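Cag pathogenicity island protein (Cag10) (Helicobacter pylori 26695, PDB 6IQT) probably serves as a VirB8-like inner-membrane component of the Cag type IV secretion system, its soluble NTF2-like domain, present here, self-associating. Local coordinates at residues Glu28-Asp32 and Asn93-Glu97; Val39-Tyr45 and Val84-Ile90; Ile111-Ile115 and Tyr125-Lys129; Lys128-Thr132 and Ile159-Gln165. Numbering follows the deposited sequence.

Contact 1: Glu28-Asp32 and Asn93-Glu97; sequences EAVVD and NIQRE
One arginine, Arg96, faces two acids, one in the first turn of a helix and one just before it, and the two pairings differ in kind. Residues 30-32 open helix 30-43, with Ala29 at the N-cap; residues 95-97 are extended within strand 84-98. The backbones stay well apart, CA to CA 7.6 Å for Asp32-Ile94 and 9.6 Å for Glu28-Arg96, so side chains make the contact. Arg96 (chi1 p, chi2 t, chi3 p) brings its guanidinium edge to Asp32 (chi1 m): NH2 and NH1 donate to OD1 at 2.9 and 3.1 Å, and NH2 weakly to OD2 at 3.3 Å. Glu28, in an m,t rotamer, lays CG over one guanidinium face; its OE2 is 3.9 Å from Arg96 NE, a long ion pair outside the guanidinium plane. Val31 CG1 comes within 3.8 Å of Arg96 NH1, and Ile94 CD1 within 3.5 Å of Asp32 OD1. This surface salt-bridge network ties the helix start to the sheet: Asp32 accepts directed hydrogen bonds, Glu28 contributes charge alone.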
loop_
_atom_site.group_PDB
_atom_site.type_symbol
_atom_site.label_atom_id
_atom_site.label_comp_id
_atom_site.label_asym_id
_atom_site.label_seq_id
_atom_site.Cartn_x
_atom_site.Cartn_y
_atom_site.Cartn_z
ATOM N N GLU A 28 20.885 -9.108 3.013
ATOM C CA GLU A 28 19.682 -9.792 3.469
ATOM C C GLU A 28 20.028 -10.433 4.800
ATOM O O GLU A 28 20.748 -11.440 4.849
ATOM C CB GLU A 28 19.229 -10.872 2.493
ATOM C CG GLU A 28 19.023 -10.477 1.053
ATOM C CD GLU A 28 18.804 -11.713 0.184
ATOM O OE1 GLU A 28 18.608 -12.804 0.766
ATOM O OE2 GLU A 28 18.814 -11.605 -1.061
ATOM N N ALA A 29 19.525 -9.831 5.855
ATOM C CA ALA A 29 19.718 -10.120 7.266
ATOM C C ALA A 29 19.516 -8.743 7.870
ATOM O O ALA A 29 18.582 -8.531 8.645
ATOM C CB ALA A 29 21.090 -10.711 7.636
ATOM N N VAL A 30 20.347 -7.785 7.443
ATOM C CA VAL A 30 20.215 -6.415 7.941
ATOM C C VAL A 30 18.941 -5.777 7.396
ATOM O O VAL A 30 18.193 -5.126 8.134
ATOM C CB VAL A 30 21.467 -5.583 7.585
ATOM C CG1 VAL A 30 21.210 -4.101 7.810
ATOM C CG2 VAL A 30 22.656 -6.027 8.415
ATOM N N VAL A 31 18.669 -5.961 6.102
ATOM C CA VAL A 31 17.444 -5.421 5.517
ATOM C C VAL A 31 16.229 -5.998 6.230
ATOM O O VAL A 31 15.293 -5.275 6.601
ATOM C CB VAL A 31 17.399 -5.701 3.999
ATOM C CG1 VAL A 31 15.979 -5.519 3.444
ATOM C CG2 VAL A 31 18.356 -4.772 3.253
ATOM N N ASP A 32 16.231 -7.314 6.437
ATOM C CA ASP A 32 15.070 -7.969 7.027
ATOM C C ASP A 32 14.868 -7.540 8.477
ATOM O O ASP A 32 13.726 -7.336 8.905
ATOM C CB ASP A 32 15.211 -9.494 6.917
ATOM C CG ASP A 32 15.103 -9.997 5.455
ATOM O OD1 ASP A 32 14.890 -9.193 4.527
ATOM O OD2 ASP A 32 15.217 -11.214 5.229
ATOM N N ASN A 93 7.457 -14.795 4.208
ATOM C CA ASN A 93 8.771 -14.501 3.661
ATOM C C ASN A 93 8.743 -13.132 2.979
ATOM O O ASN A 93 7.695 -12.667 2.521
ATOM C CB ASN A 93 9.202 -15.607 2.679
ATOM C CG ASN A 93 8.178 -15.845 1.555
ATOM O OD1 ASN A 93 7.047 -16.268 1.806
ATOM N ND2 ASN A 93 8.581 -15.590 0.317
ATOM N N ILE A 94 9.900 -12.474 2.946
ATOM C CA ILE A 94 10.064 -11.175 2.296
ATOM C C ILE A 94 10.618 -11.412 0.895
ATOM O O ILE A 94 11.701 -11.994 0.736
ATOM C CB ILE A 94 11.002 -10.266 3.109
ATOM C CG1 ILE A 94 10.445 -10.005 4.514
ATOM C CG2 ILE A 94 11.272 -8.950 2.377
ATOM C CD1 ILE A 94 11.536 -9.464 5.495
ATOM N N GLN A 95 9.897 -10.950 -0.121
ATOM C CA GLN A 95 10.389 -10.974 -1.492
ATOM C C GLN A 95 10.959 -9.615 -1.869
ATOM O O GLN A 95 10.488 -8.574 -1.405
ATOM C CB GLN A 95 9.266 -11.366 -2.453
ATOM C CG GLN A 95 8.663 -12.705 -2.084
ATOM C CD GLN A 95 7.806 -13.265 -3.179
ATOM O OE1 GLN A 95 8.287 -13.994 -4.048
ATOM N NE2 GLN A 95 6.524 -12.927 -3.151
ATOM N N ARG A 96 11.991 -9.627 -2.711
ATOM C CA ARG A 96 12.716 -8.400 -2.988
ATOM C C ARG A 96 13.025 -8.289 -4.469
ATOM O O ARG A 96 13.240 -9.289 -5.159
ATOM C CB ARG A 96 14.022 -8.303 -2.179
ATOM C CG ARG A 96 15.008 -9.449 -2.376
ATOM C CD ARG A 96 15.893 -9.540 -1.148
ATOM N NE ARG A 96 15.224 -10.296 -0.097
ATOM C CZ ARG A 96 15.221 -9.967 1.188
ATOM N NH1 ARG A 96 15.845 -8.876 1.608
ATOM N NH2 ARG A 96 14.570 -10.728 2.056
ATOM N N GLU A 97 13.058 -7.050 -4.948
ATOM C CA GLU A 97 13.357 -6.791 -6.347
ATOM C C GLU A 97 13.887 -5.373 -6.468
ATOM O O GLU A 97 13.288 -4.438 -5.924
ATOM C CB GLU A 97 12.099 -6.982 -7.204
ATOM C CG GLU A 97 12.347 -7.117 -8.692
ATOM C CD GLU A 97 11.234 -7.890 -9.417
ATOM O OE1 GLU A 97 11.566 -8.763 -10.251
ATOM O OE2 GLU A 97 10.035 -7.631 -9.162
#

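Contact 2: Val39-Tyr45 and Val84-Ile90; sequences VSLLFGY and VRAEAII
Helix 39-43 runs across strand 84-90 at 144° between N-to-C directions, with the axes 7.2 Å apart at closest approach. The chain leaves the helix at Gly44 (phi/psi -87/174) and is extended at Tyr45 (-164/133), where it forms a single antiparallel bridge with Ala86, CA to CA 4.8 Å. In this hydrogen-bonded pair both backbone groups of Tyr45 are satisfied: its N donates to Ala86 O at 3.0 Å, and its O accepts from Ala86 N at 3.0 Å. At the helix end, Phe43 N donates to Val39 O at 2.9 Å and Gly44 N weakly to Ser40 O at 3.0 Å. Ala88 N finds its acceptor in a water at 3.2 Å, which also lies 2.8 Å from, and hydrogen-bonds, Ser40 OG (chi1 t). The Tyr45 hydroxyl bonds to the carbonyl of Val81, and Arg85 NH2 donates to Glu87 OE1 at 3.0 Å in a salt bridge along the strand. Small alanines let the helix end sit close: Phe43 CB is 3.5 Å from Ala88 CB, Val39 CG1 4.1 Å from Ala88 CB, Val39 CG2 4.1 Å from Ile90 CG1, and Tyr45 CB 3.9 Å from Ala86 CB. A CB on Gly44 would clash with Ser40 O. This is the helix-on-sheet packing of the NTF2-like fold, in which backbone pairing and one water supply the polar links between otherwise apolar surfaces.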
loop_
_atom_site.group_PDB
_atom_site.type_symbol
_atom_site.label_atom_id
_atom_site.label_comp_id
_atom_site.label_asym_id
_atom_site.label_seq_id
_atom_site.Cartn_x
_atom_site.Cartn_y
_atom_site.Cartn_z
ATOM N N VAL A 39 8.238 -2.165 10.640
ATOM C CA VAL A 39 6.843 -2.615 10.665
ATOM C C VAL A 39 6.287 -2.540 12.078
ATOM O O VAL A 39 5.154 -2.086 12.297
ATOM C CB VAL A 39 6.732 -4.047 10.101
ATOM C CG1 VAL A 39 5.431 -4.705 10.549
ATOM C CG2 VAL A 39 6.851 -4.030 8.558
ATOM N N SER A 40 7.064 -3.028 13.049
ATOM C CA SER A 40 6.663 -2.957 14.450
ATOM C C SER A 40 6.416 -1.512 14.896
ATOM O O SER A 40 5.410 -1.222 15.553
ATOM C CB SER A 40 7.741 -3.616 15.313
ATOM O OG SER A 40 7.365 -3.576 16.671
ATOM N N LEU A 41 7.311 -0.585 14.525
ATOM C CA LEU A 41 7.155 0.808 14.936
ATOM C C LEU A 41 5.957 1.469 14.255
ATOM O O LEU A 41 5.230 2.245 14.885
ATOM C CB LEU A 41 8.433 1.592 14.626
ATOM C CG LEU A 41 9.689 1.258 15.443
ATOM C CD1 LEU A 41 10.877 1.869 14.721
ATOM C CD2 LEU A 41 9.572 1.796 16.865
ATOM N N LEU A 42 5.748 1.187 12.967
ATOM C CA LEU A 42 4.731 1.878 12.185
ATOM C C LEU A 42 3.326 1.336 12.444
ATOM O O LEU A 42 2.377 2.115 12.612
ATOM C CB LEU A 42 5.067 1.779 10.698
ATOM C CG LEU A 42 4.093 2.481 9.758
ATOM C CD1 LEU A 42 4.036 3.993 10.021
ATOM C CD2 LEU A 42 4.455 2.202 8.323
ATOM N N PHE A 43 3.167 0.008 12.459
ATOM C CA PHE A 43 1.850 -0.604 12.577
ATOM C C PHE A 43 1.487 -0.987 14.007
ATOM O O PHE A 43 0.307 -1.215 14.294
ATOM C CB PHE A 43 1.757 -1.851 11.683
ATOM C CG PHE A 43 1.802 -1.547 10.216
ATOM C CD1 PHE A 43 0.681 -1.075 9.558
ATOM C CD2 PHE A 43 2.974 -1.711 9.498
ATOM C CE1 PHE A 43 0.725 -0.781 8.208
ATOM C CE2 PHE A 43 3.021 -1.421 8.138
ATOM C CZ PHE A 43 1.900 -0.954 7.499
ATOM N N GLY A 44 2.469 -1.065 14.906
ATOM C CA GLY A 44 2.205 -1.396 16.288
ATOM C C GLY A 44 1.875 -0.161 17.099
ATOM O O GLY A 44 1.975 0.959 16.600
ATOM N N TYR A 45 1.488 -0.387 18.356
ATOM C CA TYR A 45 0.975 0.701 19.183
ATOM C C TYR A 45 0.969 0.300 20.648
ATOM O O TYR A 45 0.508 -0.788 20.995
ATOM C CB TYR A 45 -0.451 1.098 18.758
ATOM C CG TYR A 45 -1.020 2.245 19.571
ATOM C CD1 TYR A 45 -0.755 3.557 19.218
ATOM C CD2 TYR A 45 -1.795 2.010 20.705
ATOM C CE1 TYR A 45 -1.259 4.613 19.957
ATOM C CE2 TYR A 45 -2.303 3.067 21.467
ATOM C CZ TYR A 45 -2.035 4.366 21.071
ATOM O OH TYR A 45 -2.535 5.438 21.783
ATOM N N VAL A 84 -6.501 0.411 23.787
ATOM C CA VAL A 84 -6.180 -0.717 22.915
ATOM C C VAL A 84 -4.675 -0.759 22.680
ATOM O O VAL A 84 -4.034 0.288 22.555
ATOM C CB VAL A 84 -6.913 -0.618 21.560
ATOM C CG1 VAL A 84 -6.943 -1.967 20.899
ATOM C CG2 VAL A 84 -8.328 -0.069 21.722
ATOM N N ARG A 85 -4.113 -1.966 22.577
ATOM C CA ARG A 85 -2.722 -2.162 22.183
ATOM C C ARG A 85 -2.648 -2.995 20.903
ATOM O O ARG A 85 -3.542 -3.788 20.604
ATOM C CB ARG A 85 -1.940 -2.840 23.294
ATOM C CG ARG A 85 -2.140 -4.349 23.335
ATOM C CD ARG A 85 -1.088 -5.052 24.161
ATOM N NE ARG A 85 0.148 -5.429 23.445
ATOM C CZ ARG A 85 0.256 -6.302 22.448
ATOM N NH1 ARG A 85 -0.816 -6.964 22.034
ATOM N NH2 ARG A 85 1.445 -6.518 21.895
ATOM N N ALA A 86 -1.583 -2.788 20.121
ATOM C CA ALA A 86 -1.459 -3.415 18.803
ATOM C C ALA A 86 -0.049 -3.966 18.608
ATOM O O ALA A 86 0.932 -3.260 18.850
ATOM C CB ALA A 86 -1.791 -2.413 17.679
ATOM N N GLU A 87 0.054 -5.217 18.166
ATOM C CA GLU A 87 1.342 -5.848 17.895
ATOM C C GLU A 87 1.361 -6.312 16.449
ATOM O O GLU A 87 0.484 -7.082 16.038
ATOM C CB GLU A 87 1.592 -7.021 18.840
ATOM C CG GLU A 87 2.775 -7.908 18.469
ATOM C CD GLU A 87 2.996 -9.035 19.476
ATOM O OE1 GLU A 87 2.318 -9.047 20.527
ATOM O OE2 GLU A 87 3.860 -9.900 19.219
ATOM N N ALA A 88 2.370 -5.855 15.695
ATOM C CA ALA A 88 2.501 -6.075 14.253
ATOM C C ALA A 88 3.738 -6.924 13.965
ATOM O O ALA A 88 4.846 -6.567 14.382
ATOM C CB ALA A 88 2.604 -4.739 13.524
ATOM N N ILE A 89 3.550 -8.039 13.254
ATOM C CA ILE A 89 4.622 -8.977 12.915
ATOM C C ILE A 89 4.632 -9.183 11.401
ATOM O O ILE A 89 3.577 -9.172 10.764
ATOM C CB ILE A 89 4.442 -10.338 13.634
ATOM C CG1 ILE A 89 3.297 -11.138 12.998
ATOM C CG2 ILE A 89 4.238 -10.147 15.148
ATOM C CD1 ILE A 89 2.732 -12.259 13.854
ATOM N N ILE A 90 5.811 -9.403 10.825
ATOM C CA ILE A 90 5.871 -9.858 9.435
ATOM C C ILE A 90 5.551 -11.351 9.429
ATOM O O ILE A 90 6.191 -12.135 10.129
ATOM C CB ILE A 90 7.241 -9.561 8.804
ATOM C CG1 ILE A 90 7.440 -8.041 8.691
ATOM C CG2 ILE A 90 7.377 -10.250 7.422
ATOM C CD1 ILE A 90 8.864 -7.604 8.223
HETATM O O HOH W 1 4.655 -4.174 17.127
#

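Contact 3: Ile111-Ile115 and Tyr125-Lys129; sequences ITIKI and YITKK
Both segments are fully extended and run antiparallel, their axes 4.7 Å apart at closest approach and 157° between N-to-C directions. Three hydrogen-bonded pairs, Ile111-Lys129, Ile113-Thr127 and Ile115-Tyr125 (CA to CA 5.2-5.4 Å), alternate with the non-hydrogen-bonded pairs Thr112-Lys128 and Lys114-Ile126 (4.6 and 4.7 Å). Each hydrogen-bonded pair is closed in both directions: Ile111 N to Lys129 O 2.9 Å and Lys129 N to Ile111 O 3.1 Å; Ile113 N to Thr127 O 2.8 Å and Thr127 N to Ile113 O 2.9 Å; Ile115 N to Tyr125 O 2.9 Å and Tyr125 N to Ile115 O 3.0 Å. This is the ladder of a beta hairpin, strands 105-117 and 125-137, which forms the middle of the four-stranded antiparallel sheet in this NTF2-like domain. The face carrying Ile111, Ile113 and Ile115 receives helix 30-43, whose Phe43 touches Ile111, Ile113 and Lys129. Toward the hairpin end, Tyr125 (chi1 p) turns its ring over Ile115: CG2 of Ile115 lies 4.0 Å from the ring centroid in a CH-pi contact, and Ile115 CD1 is 3.5 Å from Tyr125 CE1. On the other face Thr112 CG2 meets Ile126 CG2 at 3.4 Å, while the Thr112 hydroxyl hydrogen-bonds Ser91.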
loop_
_atom_site.group_PDB
_atom_site.type_symbol
_atom_site.label_atom_id
_atom_site.label_comp_id
_atom_site.label_asym_id
_atom_site.label_seq_id
_atom_site.Cartn_x
_atom_site.Cartn_y
_atom_site.Cartn_z
ATOM N N ILE A 111 1.763 -8.884 6.671
ATOM C CA ILE A 111 1.875 -8.638 8.105
ATOM C C ILE A 111 0.587 -9.061 8.797
ATOM O O ILE A 111 -0.490 -9.116 8.203
ATOM C CB ILE A 111 2.201 -7.167 8.464
ATOM C CG1 ILE A 111 1.054 -6.233 8.101
ATOM C CG2 ILE A 111 3.497 -6.712 7.812
ATOM C CD1 ILE A 111 1.245 -4.840 8.701
ATOM N N THR A 112 0.721 -9.376 10.073
ATOM C CA THR A 112 -0.414 -9.676 10.928
ATOM C C THR A 112 -0.353 -8.702 12.092
ATOM O O THR A 112 0.718 -8.495 12.673
ATOM C CB THR A 112 -0.378 -11.143 11.395
ATOM O OG1 THR A 112 -0.503 -12.013 10.257
ATOM C CG2 THR A 112 -1.517 -11.434 12.340
ATOM N N ILE A 113 -1.475 -8.061 12.388
ATOM C CA ILE A 113 -1.577 -7.117 13.495
ATOM C C ILE A 113 -2.535 -7.713 14.522
ATOM O O ILE A 113 -3.704 -7.987 14.212
ATOM C CB ILE A 113 -2.052 -5.731 13.029
ATOM C CG1 ILE A 113 -1.172 -5.215 11.879
ATOM C CG2 ILE A 113 -2.059 -4.745 14.199
ATOM C CD1 ILE A 113 -1.609 -3.869 11.309
ATOM N N LYS A 114 -2.040 -7.927 15.738
ATOM C CA LYS A 114 -2.871 -8.430 16.829
ATOM C C LYS A 114 -3.317 -7.246 17.680
ATOM O O LYS A 114 -2.481 -6.525 18.240
ATOM C CB LYS A 114 -2.135 -9.467 17.673
ATOM C CG LYS A 114 -3.012 -10.074 18.780
ATOM C CD LYS A 114 -2.321 -11.224 19.512
ATOM C CE LYS A 114 -0.955 -10.827 20.070
ATOM N NZ LYS A 114 -1.046 -9.746 21.092
ATOM N N ILE A 115 -4.626 -7.037 17.744
ATOM C CA ILE A 115 -5.226 -5.942 18.489
ATOM C C ILE A 115 -5.896 -6.538 19.724
ATOM O O ILE A 115 -6.766 -7.411 19.612
ATOM C CB ILE A 115 -6.210 -5.152 17.613
ATOM C CG1 ILE A 115 -5.432 -4.261 16.634
ATOM C CG2 ILE A 115 -7.146 -4.329 18.458
ATOM C CD1 ILE A 115 -5.965 -4.284 15.223
ATOM N N TYR A 125 -8.572 -9.333 18.282
ATOM C CA TYR A 125 -8.834 -9.611 16.885
ATOM C C TYR A 125 -7.584 -9.371 16.053
ATOM O O TYR A 125 -6.744 -8.528 16.379
ATOM C CB TYR A 125 -10.014 -8.807 16.340
ATOM C CG TYR A 125 -9.902 -7.307 16.154
ATOM C CD1 TYR A 125 -9.349 -6.779 14.998
ATOM C CD2 TYR A 125 -10.450 -6.406 17.083
ATOM C CE1 TYR A 125 -9.284 -5.404 14.802
ATOM C CE2 TYR A 125 -10.388 -5.035 16.880
ATOM C CZ TYR A 125 -9.812 -4.541 15.758
ATOM O OH TYR A 125 -9.757 -3.178 15.579
ATOM N N ILE A 126 -7.495 -10.107 14.952
ATOM C CA ILE A 126 -6.326 -10.107 14.078
ATOM C C ILE A 126 -6.706 -9.433 12.766
ATOM O O ILE A 126 -7.767 -9.721 12.197
ATOM C CB ILE A 126 -5.813 -11.540 13.836
ATOM C CG1 ILE A 126 -5.043 -12.049 15.058
ATOM C CG2 ILE A 126 -4.948 -11.614 12.589
ATOM C CD1 ILE A 126 -5.114 -13.553 15.239
ATOM N N THR A 127 -5.865 -8.515 12.298
ATOM C CA THR A 127 -5.994 -8.010 10.942
ATOM C C THR A 127 -4.744 -8.388 10.152
ATOM O O THR A 127 -3.673 -8.602 10.721
ATOM C CB THR A 127 -6.247 -6.491 10.914
ATOM O OG1 THR A 127 -5.063 -5.779 11.274
ATOM C CG2 THR A 127 -7.366 -6.111 11.886
ATOM N N LYS A 128 -4.898 -8.519 8.839
ATOM C CA LYS A 128 -3.806 -8.926 7.964
ATOM C C LYS A 128 -3.735 -7.945 6.806
ATOM O O LYS A 128 -4.769 -7.451 6.346
ATOM C CB LYS A 128 -3.996 -10.371 7.446
ATOM C CG LYS A 128 -3.884 -11.458 8.532
ATOM C CD LYS A 128 -4.731 -12.683 8.207
ATOM C CE LYS A 128 -5.467 -13.196 9.453
ATOM N NZ LYS A 128 -6.912 -12.762 9.496
ATOM N N LYS A 129 -2.513 -7.644 6.365
ATOM C CA LYS A 129 -2.280 -6.692 5.289
ATOM C C LYS A 129 -1.172 -7.220 4.392
ATOM O O LYS A 129 -0.286 -7.944 4.846
ATOM C CB LYS A 129 -1.857 -5.309 5.810
ATOM C CG LYS A 129 -2.930 -4.515 6.565
ATOM C CD LYS A 129 -2.295 -3.335 7.289
ATOM C CE LYS A 129 -3.328 -2.305 7.723
ATOM N NZ LYS A 129 -4.446 -2.948 8.455
#

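Contact 4: Lys128-Thr132 and Ile159-Gln165; sequences KKQVT and IQITDLQ
Backbone hydrogen bonds set the frame. Strands 128-132 and 159-163 run antiparallel, 157° between N-to-C directions and 4.6 Å between axes at closest approach. Gln130-Thr162 and Thr132-Gln160 are hydrogen-bonded pairs: Gln130 N to Thr162 O and Thr162 N to Gln130 O are both 2.8 Å, and Thr132 N to Gln160 O and Gln160 N to Thr132 O both 2.9 Å. Lys129-Asp163 and Val131-Ile161 are the non-hydrogen-bonded pairs. Past the strand, Leu164 N still donates to Lys128 O at 3.1 Å. A water on the face of Gln130, Thr132, Gln160 and Thr162 gives a hydrogen bond to Gln130 O (3.0 Å), accepts one from Gln130 NE2 (3.0 Å), and bonds Thr132 OG1 (3.3 Å). The charged pair is a weak, rather long salt bridge on the other face, Lys129 NZ to Asp163 OD1 at 3.3 Å, with the lysine in an m,t,t,p rotamer and the aspartate at chi1 m. Apolar contacts share that face: Val131 CG1 lies 3.9 Å from Ile159 CD1, and Lys129 CD 3.9 Å from Ile161 CG2. Phe43 of helix 30-43 covers Lys129, Ile159 and Ile161, whereas Gln130 and Thr162 pack on Lys37 of the second subunit. The pairing adds the last strand to the curved antiparallel sheet of the NTF2-like fold, with one face under its own helix and the other meeting the dimer partner.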
loop_
_atom_site.group_PDB
_atom_site.type_symbol
_atom_site.label_atom_id
_atom_site.label_comp_id
_atom_site.label_asym_id
_atom_site.label_seq_id
_atom_site.Cartn_x
_atom_site.Cartn_y
_atom_site.Cartn_z
ATOM N N LYS A 128 -4.898 -8.519 8.839
ATOM C CA LYS A 128 -3.806 -8.926 7.964
ATOM C C LYS A 128 -3.735 -7.945 6.806
ATOM O O LYS A 128 -4.769 -7.451 6.346
ATOM C CB LYS A 128 -3.996 -10.371 7.446
ATOM C CG LYS A 128 -3.884 -11.458 8.532
ATOM C CD LYS A 128 -4.731 -12.683 8.207
ATOM C CE LYS A 128 -5.467 -13.196 9.453
ATOM N NZ LYS A 128 -6.912 -12.762 9.496
ATOM N N LYS A 129 -2.513 -7.644 6.365
ATOM C CA LYS A 129 -2.280 -6.692 5.289
ATOM C C LYS A 129 -1.172 -7.220 4.392
ATOM O O LYS A 129 -0.286 -7.944 4.846
ATOM C CB LYS A 129 -1.857 -5.309 5.810
ATOM C CG LYS A 129 -2.930 -4.515 6.565
ATOM C CD LYS A 129 -2.295 -3.335 7.289
ATOM C CE LYS A 129 -3.328 -2.305 7.723
ATOM N NZ LYS A 129 -4.446 -2.948 8.455
ATOM N N GLN A 130 -1.206 -6.826 3.125
ATOM C CA GLN A 130 -0.058 -7.003 2.248
ATOM C C GLN A 130 0.643 -5.658 2.114
ATOM O O GLN A 130 -0.002 -4.637 1.872
ATOM C CB GLN A 130 -0.456 -7.535 0.867
ATOM C CG GLN A 130 0.766 -7.843 0.021
ATOM C CD GLN A 130 0.487 -7.765 -1.462
ATOM O OE1 GLN A 130 0.336 -8.789 -2.125
ATOM N NE2 GLN A 130 0.417 -6.543 -1.995
ATOM N N VAL A 131 1.953 -5.654 2.320
ATOM C CA VAL A 131 2.711 -4.419 2.453
ATOM C C VAL A 131 3.832 -4.447 1.434
ATOM O O VAL A 131 4.495 -5.477 1.265
ATOM C CB VAL A 131 3.293 -4.254 3.882
ATOM C CG1 VAL A 131 4.267 -3.070 3.956
ATOM C CG2 VAL A 131 2.178 -4.139 4.922
ATOM N N THR A 132 4.068 -3.302 0.805
ATOM C CA THR A 132 5.197 -3.061 -0.086
ATOM C C THR A 132 5.990 -1.876 0.447
ATOM O O THR A 132 5.422 -0.804 0.670
ATOM C CB THR A 132 4.701 -2.734 -1.500
ATOM O OG1 THR A 132 3.845 -3.777 -1.973
ATOM C CG2 THR A 132 5.864 -2.526 -2.450
ATOM N N ILE A 159 5.637 3.431 0.793
ATOM C CA ILE A 159 4.940 2.237 1.246
ATOM C C ILE A 159 3.612 2.164 0.506
ATOM O O ILE A 159 3.022 3.187 0.143
ATOM C CB ILE A 159 4.742 2.235 2.782
ATOM C CG1 ILE A 159 4.325 0.851 3.283
ATOM C CG2 ILE A 159 3.710 3.280 3.220
ATOM C CD1 ILE A 159 4.257 0.762 4.818
ATOM N N GLN A 160 3.151 0.943 0.267
ATOM C CA GLN A 160 1.830 0.704 -0.313
ATOM C C GLN A 160 1.225 -0.457 0.457
ATOM O O GLN A 160 1.934 -1.408 0.799
ATOM C CB GLN A 160 1.905 0.383 -1.815
ATOM C CG GLN A 160 2.384 1.552 -2.697
ATOM C CD GLN A 160 1.497 2.806 -2.582
ATOM O OE1 GLN A 160 0.265 2.713 -2.532
ATOM N NE2 GLN A 160 2.129 3.983 -2.539
ATOM N N ILE A 161 -0.070 -0.370 0.754
ATOM C CA ILE A 161 -0.728 -1.290 1.675
ATOM C C ILE A 161 -2.016 -1.801 1.047
ATOM O O ILE A 161 -2.780 -1.019 0.467
ATOM C CB ILE A 161 -1.023 -0.602 3.021
ATOM C CG1 ILE A 161 0.283 -0.204 3.707
ATOM C CG2 ILE A 161 -1.841 -1.513 3.924
ATOM C CD1 ILE A 161 0.108 0.894 4.716
ATOM N N THR A 162 -2.261 -3.110 1.171
ATOM C CA THR A 162 -3.516 -3.737 0.753
ATOM C C THR A 162 -4.134 -4.459 1.943
ATOM O O THR A 162 -3.566 -5.442 2.441
ATOM C CB THR A 162 -3.308 -4.748 -0.383
ATOM O OG1 THR A 162 -2.555 -4.161 -1.446
ATOM C CG2 THR A 162 -4.660 -5.229 -0.924
ATOM N N ASP A 163 -5.307 -4.006 2.376
ATOM C CA ASP A 163 -6.003 -4.704 3.450
ATOM C C ASP A 163 -6.555 -6.020 2.929
ATOM O O ASP A 163 -7.028 -6.108 1.795
ATOM C CB ASP A 163 -7.115 -3.828 4.019
ATOM C CG ASP A 163 -6.566 -2.646 4.800
ATOM O OD1 ASP A 163 -5.446 -2.759 5.341
ATOM O OD2 ASP A 163 -7.243 -1.607 4.878
ATOM N N LEU A 164 -6.465 -7.065 3.744
ATOM C CA LEU A 164 -6.802 -8.395 3.258
ATOM C C LEU A 164 -8.188 -8.869 3.683
ATOM O O LEU A 164 -8.562 -10.003 3.363
ATOM C CB LEU A 164 -5.734 -9.395 3.692
ATOM C CG LEU A 164 -4.445 -9.165 2.895
ATOM C CD1 LEU A 164 -3.402 -10.234 3.191
ATOM C CD2 LEU A 164 -4.747 -9.082 1.403
ATOM N N GLN A 165 -8.962 -8.034 4.368
ATOM C CA GLN A 165 -10.389 -8.309 4.539
ATOM C C GLN A 165 -11.227 -7.144 4.013
ATOM O O GLN A 165 -11.089 -6.739 2.855
ATOM C CB GLN A 165 -10.730 -8.591 6.009
ATOM C CG GLN A 165 -9.861 -9.654 6.695
ATOM C CD GLN A 165 -9.773 -10.973 5.928
ATOM O OE1 GLN A 165 -10.610 -11.278 5.074
ATOM N NE2 GLN A 165 -8.747 -11.761 6.234
HETATM O O HOH W 2 0.738 -3.827 -0.879
#

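How the contacts relate
All four contacts belong to one domain, an antiparallel sheet in the order 84-98, 105-117, 125-137, 154-163 with helix 30-43 against it. Contacts 1 and 2 fix opposite ends of that helix to the edge strand 84-98, their centres 19 Å apart, and contact 2 falls within the chain interval that contact 1 spans. Contacts 3 and 4 follow later and build the sheet; they share Lys128 and Lys129, with centres 11 Å apart. Contact 2 lies 9 Å from contact 3, centre to centre, joined by Ile89 and Thr112, and its Phe43 also reaches Ile159 and Ile161 of contact 4. Contacts 1 and 4 touch the second subunit, so the sheet takes part in dimer packing.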